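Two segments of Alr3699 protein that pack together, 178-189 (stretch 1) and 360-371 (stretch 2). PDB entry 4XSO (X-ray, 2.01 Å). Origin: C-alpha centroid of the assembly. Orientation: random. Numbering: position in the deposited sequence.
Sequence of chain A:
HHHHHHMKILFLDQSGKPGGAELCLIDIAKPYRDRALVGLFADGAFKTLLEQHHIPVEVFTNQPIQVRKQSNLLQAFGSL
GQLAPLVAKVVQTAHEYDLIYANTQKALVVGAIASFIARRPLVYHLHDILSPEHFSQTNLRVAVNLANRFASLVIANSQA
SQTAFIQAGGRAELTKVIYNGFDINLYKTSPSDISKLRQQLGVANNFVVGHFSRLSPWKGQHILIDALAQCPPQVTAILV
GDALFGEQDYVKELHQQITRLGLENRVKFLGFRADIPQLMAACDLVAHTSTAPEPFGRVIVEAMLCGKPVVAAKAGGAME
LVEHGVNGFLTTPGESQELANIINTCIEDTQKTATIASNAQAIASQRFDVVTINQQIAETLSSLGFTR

Stretch 1 (178-189) IYNGFDINLYKT
Stretch 2 (360-371) AQAIASQRFDVV

Where a helix ends against an extended loop, a few backbone hydrogen bonds can fix the register while bulky residues cover much of the surface. The contact between 178-189 and 360-371 of the Alr3699 protein, which buries 564 Å² in all, illustrates this, with Phe-368, Ile-184 and Tyr-179 covered most.

Phe-368 contributes through both backbone and ring. Its phi/psi is -121/15, and its carbonyl O accepts a hydrogen bond from Phe-182 N (2.8 Å, N-H...O angle 140°). Phe-368 O also receives a CA-H...O contact from Gly-181 CA at 3.2 Å. Phe-182, extended at -140/144, returns the bond: its O accepts from Val-370 N at 3.0 Å and a nearly straight 171°. These two bonds form a single bridge pairing Phe-182 with Asp-369, CA to CA 5.3 Å. Gly-181 CA lies 3.8 Å from Val-370 CA, so close that an ideal CB on the glycine would fall 2.8 Å from Val-370 CA, a clash.

The Phe-368 ring (chi1 -51°, m) directs its edge toward the face of Tyr-179 (chi1 -71°, m) in an offset edge-to-face pair, centroids 5.5 Å apart and planes at 72°; Phe-368 CE1 is 3.8 Å from Tyr-179 CG. Arg-367, m at chi1 and t at chi2, brings NH2 to 3.5 Å from Tyr-179 CE2, an oblique approach.

Ile-184 (chi1 p, chi2 t) opens the 3-10 segment 184-186, its CA-to-CB bond pointing toward the other stretch. Ile-184 CD1 lies 3.9 Å from Ser-365 OG, and Ile-184 CG2 lies 3.9 Å from Asp-369 CA. A water accepts from Ile-184 N (3.0 Å) and donates to Asp-369 OD1 (2.7 Å); that OD1 also caps the next helix, accepting from Val-371 N at 3.0 Å.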

# COMPACT_ATOMS: atom_id res chain seq x y z
N ILE A 178 -25.23 -8.02 9.85
CA ILE A 178 -25.32 -9.48 10.12
C ILE A 178 -24.77 -9.64 11.52
O ILE A 178 -23.64 -9.30 11.79
CB ILE A 178 -24.54 -10.35 9.15
CG1 ILE A 178 -25.02 -10.18 7.73
CG2 ILE A 178 -24.67 -11.85 9.52
CD1 ILE A 178 -24.26 -11.02 6.75
N TYR A 179 -25.61 -10.17 12.42
CA TYR A 179 -25.29 -10.27 13.84
C TYR A 179 -24.31 -11.46 14.01
O TYR A 179 -24.20 -12.28 13.13
CB TYR A 179 -26.62 -10.47 14.59
CG TYR A 179 -27.53 -9.24 14.63
CD1 TYR A 179 -27.05 -8.04 15.16
CD2 TYR A 179 -28.89 -9.30 14.29
CE1 TYR A 179 -27.85 -6.89 15.25
CE2 TYR A 179 -29.71 -8.11 14.40
CZ TYR A 179 -29.17 -6.92 14.89
OH TYR A 179 -29.91 -5.68 15.03
N ASN A 180 -23.60 -11.52 15.14
CA ASN A 180 -22.81 -12.67 15.57
C ASN A 180 -23.74 -13.90 15.75
O ASN A 180 -24.93 -13.80 16.13
CB ASN A 180 -22.12 -12.35 16.90
CG ASN A 180 -20.95 -11.37 16.80
OD1 ASN A 180 -20.83 -10.55 15.88
ND2 ASN A 180 -20.14 -11.39 17.81
N GLY A 181 -23.22 -15.06 15.43
CA GLY A 181 -24.02 -16.30 15.57
C GLY A 181 -23.43 -17.14 16.70
O GLY A 181 -22.27 -16.99 17.00
N PHE A 182 -24.26 -18.01 17.26
CA PHE A 182 -23.94 -18.88 18.39
C PHE A 182 -24.55 -20.28 18.20
O PHE A 182 -25.66 -20.40 17.74
CB PHE A 182 -24.53 -18.26 19.67
CG PHE A 182 -23.99 -16.89 19.95
CD1 PHE A 182 -24.55 -15.79 19.31
CD2 PHE A 182 -22.91 -16.71 20.84
CE1 PHE A 182 -24.00 -14.51 19.50
CE2 PHE A 182 -22.44 -15.46 21.07
CZ PHE A 182 -22.99 -14.35 20.40
N ASP A 183 -23.85 -21.31 18.65
CA ASP A 183 -24.43 -22.65 18.67
C ASP A 183 -25.37 -22.71 19.83
O ASP A 183 -24.91 -22.74 20.96
CB ASP A 183 -23.36 -23.67 18.86
CG ASP A 183 -23.92 -25.10 18.81
OD1 ASP A 183 -25.13 -25.38 18.96
OD2 ASP A 183 -23.11 -25.95 18.54
N ILE A 184 -26.65 -22.75 19.58
CA ILE A 184 -27.61 -22.43 20.67
C ILE A 184 -27.69 -23.50 21.75
O ILE A 184 -27.90 -23.19 22.90
CB ILE A 184 -29.00 -22.01 20.20
CG1 ILE A 184 -29.81 -23.20 19.66
CG2 ILE A 184 -28.90 -20.88 19.17
CD1 ILE A 184 -31.14 -22.83 19.04
N ASN A 185 -27.42 -24.73 21.36
CA ASN A 185 -27.42 -25.89 22.26
C ASN A 185 -26.26 -25.94 23.22
O ASN A 185 -26.39 -26.46 24.33
CB ASN A 185 -27.55 -27.19 21.41
CG ASN A 185 -28.87 -27.27 20.70
OD1 ASN A 185 -29.88 -26.70 21.12
ND2 ASN A 185 -28.87 -27.95 19.61
N LEU A 186 -25.17 -25.22 22.91
CA LEU A 186 -24.14 -25.02 23.90
C LEU A 186 -24.60 -24.23 25.11
O LEU A 186 -23.88 -24.18 26.09
CB LEU A 186 -22.90 -24.36 23.33
CG LEU A 186 -22.24 -25.01 22.12
CD1 LEU A 186 -20.95 -24.21 21.84
CD2 LEU A 186 -22.01 -26.51 22.27
N TYR A 187 -25.78 -23.67 25.11
CA TYR A 187 -26.14 -22.76 26.17
C TYR A 187 -27.22 -23.39 27.06
O TYR A 187 -27.81 -22.73 27.90
CB TYR A 187 -26.52 -21.39 25.58
CG TYR A 187 -25.32 -20.75 24.96
CD1 TYR A 187 -24.43 -19.99 25.71
CD2 TYR A 187 -25.02 -20.93 23.58
CE1 TYR A 187 -23.28 -19.43 25.13
CE2 TYR A 187 -23.90 -20.36 23.00
CZ TYR A 187 -23.02 -19.60 23.78
OH TYR A 187 -21.88 -19.07 23.20
N LYS A 188 -27.44 -24.68 26.86
CA LYS A 188 -28.42 -25.41 27.66
C LYS A 188 -27.65 -26.17 28.78
O LYS A 188 -26.66 -26.85 28.51
CB LYS A 188 -29.17 -26.40 26.78
CG LYS A 188 -29.98 -25.68 25.72
CD LYS A 188 -30.53 -26.63 24.69
CE LYS A 188 -31.90 -26.17 24.22
NZ LYS A 188 -31.85 -24.79 23.73
N THR A 189 -28.11 -26.00 30.01
CA THR A 189 -27.56 -26.66 31.19
C THR A 189 -28.70 -27.30 32.03
O THR A 189 -29.72 -26.69 32.23
CB THR A 189 -26.76 -25.65 32.06
OG1 THR A 189 -25.78 -25.02 31.26
CG2 THR A 189 -26.04 -26.35 33.23
N ALA A 360 -36.52 -14.50 26.40
CA ALA A 360 -35.17 -14.27 25.94
C ALA A 360 -34.54 -15.46 25.20
O ALA A 360 -33.98 -15.31 24.12
CB ALA A 360 -34.30 -13.84 27.13
N GLN A 361 -34.65 -16.66 25.75
CA GLN A 361 -34.13 -17.84 25.08
C GLN A 361 -34.76 -17.99 23.72
O GLN A 361 -34.05 -18.29 22.77
CB GLN A 361 -34.31 -19.12 25.94
CG GLN A 361 -33.50 -20.28 25.39
CD GLN A 361 -33.42 -21.45 26.38
OE1 GLN A 361 -34.43 -22.05 26.68
NE2 GLN A 361 -32.22 -21.71 26.95
N ALA A 362 -36.08 -17.79 23.64
CA ALA A 362 -36.85 -17.99 22.39
C ALA A 362 -36.41 -16.98 21.34
O ALA A 362 -36.16 -17.36 20.21
CB ALA A 362 -38.36 -17.84 22.61
N ILE A 363 -36.37 -15.67 21.71
CA ILE A 363 -36.01 -14.69 20.75
C ILE A 363 -34.54 -14.80 20.33
O ILE A 363 -34.22 -14.65 19.15
CB ILE A 363 -36.44 -13.24 21.20
CG1 ILE A 363 -36.15 -12.21 20.08
CG2 ILE A 363 -35.73 -12.75 22.43
CD1 ILE A 363 -37.06 -12.40 18.90
N ALA A 364 -33.62 -15.09 21.25
CA ALA A 364 -32.20 -15.13 20.89
C ALA A 364 -31.92 -16.38 19.98
O ALA A 364 -31.05 -16.38 19.09
CB ALA A 364 -31.36 -15.19 22.16
N SER A 365 -32.65 -17.45 20.24
CA SER A 365 -32.49 -18.66 19.43
C SER A 365 -32.90 -18.34 17.98
O SER A 365 -32.31 -18.84 17.03
CB SER A 365 -33.36 -19.80 20.03
OG SER A 365 -32.80 -20.14 21.29
N GLN A 366 -33.95 -17.55 17.84
CA GLN A 366 -34.40 -17.15 16.52
C GLN A 366 -33.40 -16.22 15.80
O GLN A 366 -33.09 -16.45 14.61
CB GLN A 366 -35.84 -16.61 16.61
CG GLN A 366 -36.37 -15.94 15.35
CD GLN A 366 -37.55 -15.00 15.64
OE1 GLN A 366 -38.54 -15.41 16.23
NE2 GLN A 366 -37.42 -13.73 15.24
N ARG A 367 -32.93 -15.17 16.47
CA ARG A 367 -32.08 -14.13 15.82
C ARG A 367 -30.61 -14.43 15.67
O ARG A 367 -29.98 -13.91 14.80
CB ARG A 367 -32.22 -12.84 16.68
CG ARG A 367 -33.68 -12.37 16.81
CD ARG A 367 -33.82 -11.10 17.70
NE ARG A 367 -33.12 -9.98 17.05
CZ ARG A 367 -32.77 -8.84 17.64
NH1 ARG A 367 -33.03 -8.59 18.91
NH2 ARG A 367 -32.11 -7.93 16.92
N PHE A 368 -30.00 -15.19 16.59
CA PHE A 368 -28.56 -15.31 16.69
C PHE A 368 -28.04 -16.76 16.52
O PHE A 368 -26.88 -17.06 16.80
CB PHE A 368 -28.11 -14.73 18.00
CG PHE A 368 -28.66 -13.37 18.24
CD1 PHE A 368 -28.33 -12.33 17.39
CD2 PHE A 368 -29.55 -13.14 19.27
CE1 PHE A 368 -28.86 -11.04 17.64
CE2 PHE A 368 -30.12 -11.86 19.50
CZ PHE A 368 -29.77 -10.84 18.71
N ASP A 369 -28.91 -17.64 16.02
CA ASP A 369 -28.49 -19.02 15.71
C ASP A 369 -27.41 -18.99 14.63
O ASP A 369 -27.60 -18.42 13.56
CB ASP A 369 -29.71 -19.82 15.31
CG ASP A 369 -29.42 -21.32 15.11
OD1 ASP A 369 -28.26 -21.73 15.02
OD2 ASP A 369 -30.43 -22.07 15.08
N VAL A 370 -26.26 -19.53 14.95
CA VAL A 370 -25.15 -19.62 14.01
C VAL A 370 -25.53 -20.26 12.68
O VAL A 370 -24.95 -19.86 11.68
CB VAL A 370 -23.90 -20.29 14.61
CG1 VAL A 370 -24.06 -21.82 14.72
CG2 VAL A 370 -22.66 -19.90 13.80
N VAL A 371 -26.54 -21.15 12.65
CA VAL A 371 -26.99 -21.74 11.39
C VAL A 371 -27.62 -20.71 10.50
O VAL A 371 -27.25 -20.57 9.33
CB VAL A 371 -27.97 -22.95 11.58
CG1 VAL A 371 -28.44 -23.49 10.23
CG2 VAL A 371 -27.28 -24.04 12.37
O HOH W 1 -27.23 -23.45 16.76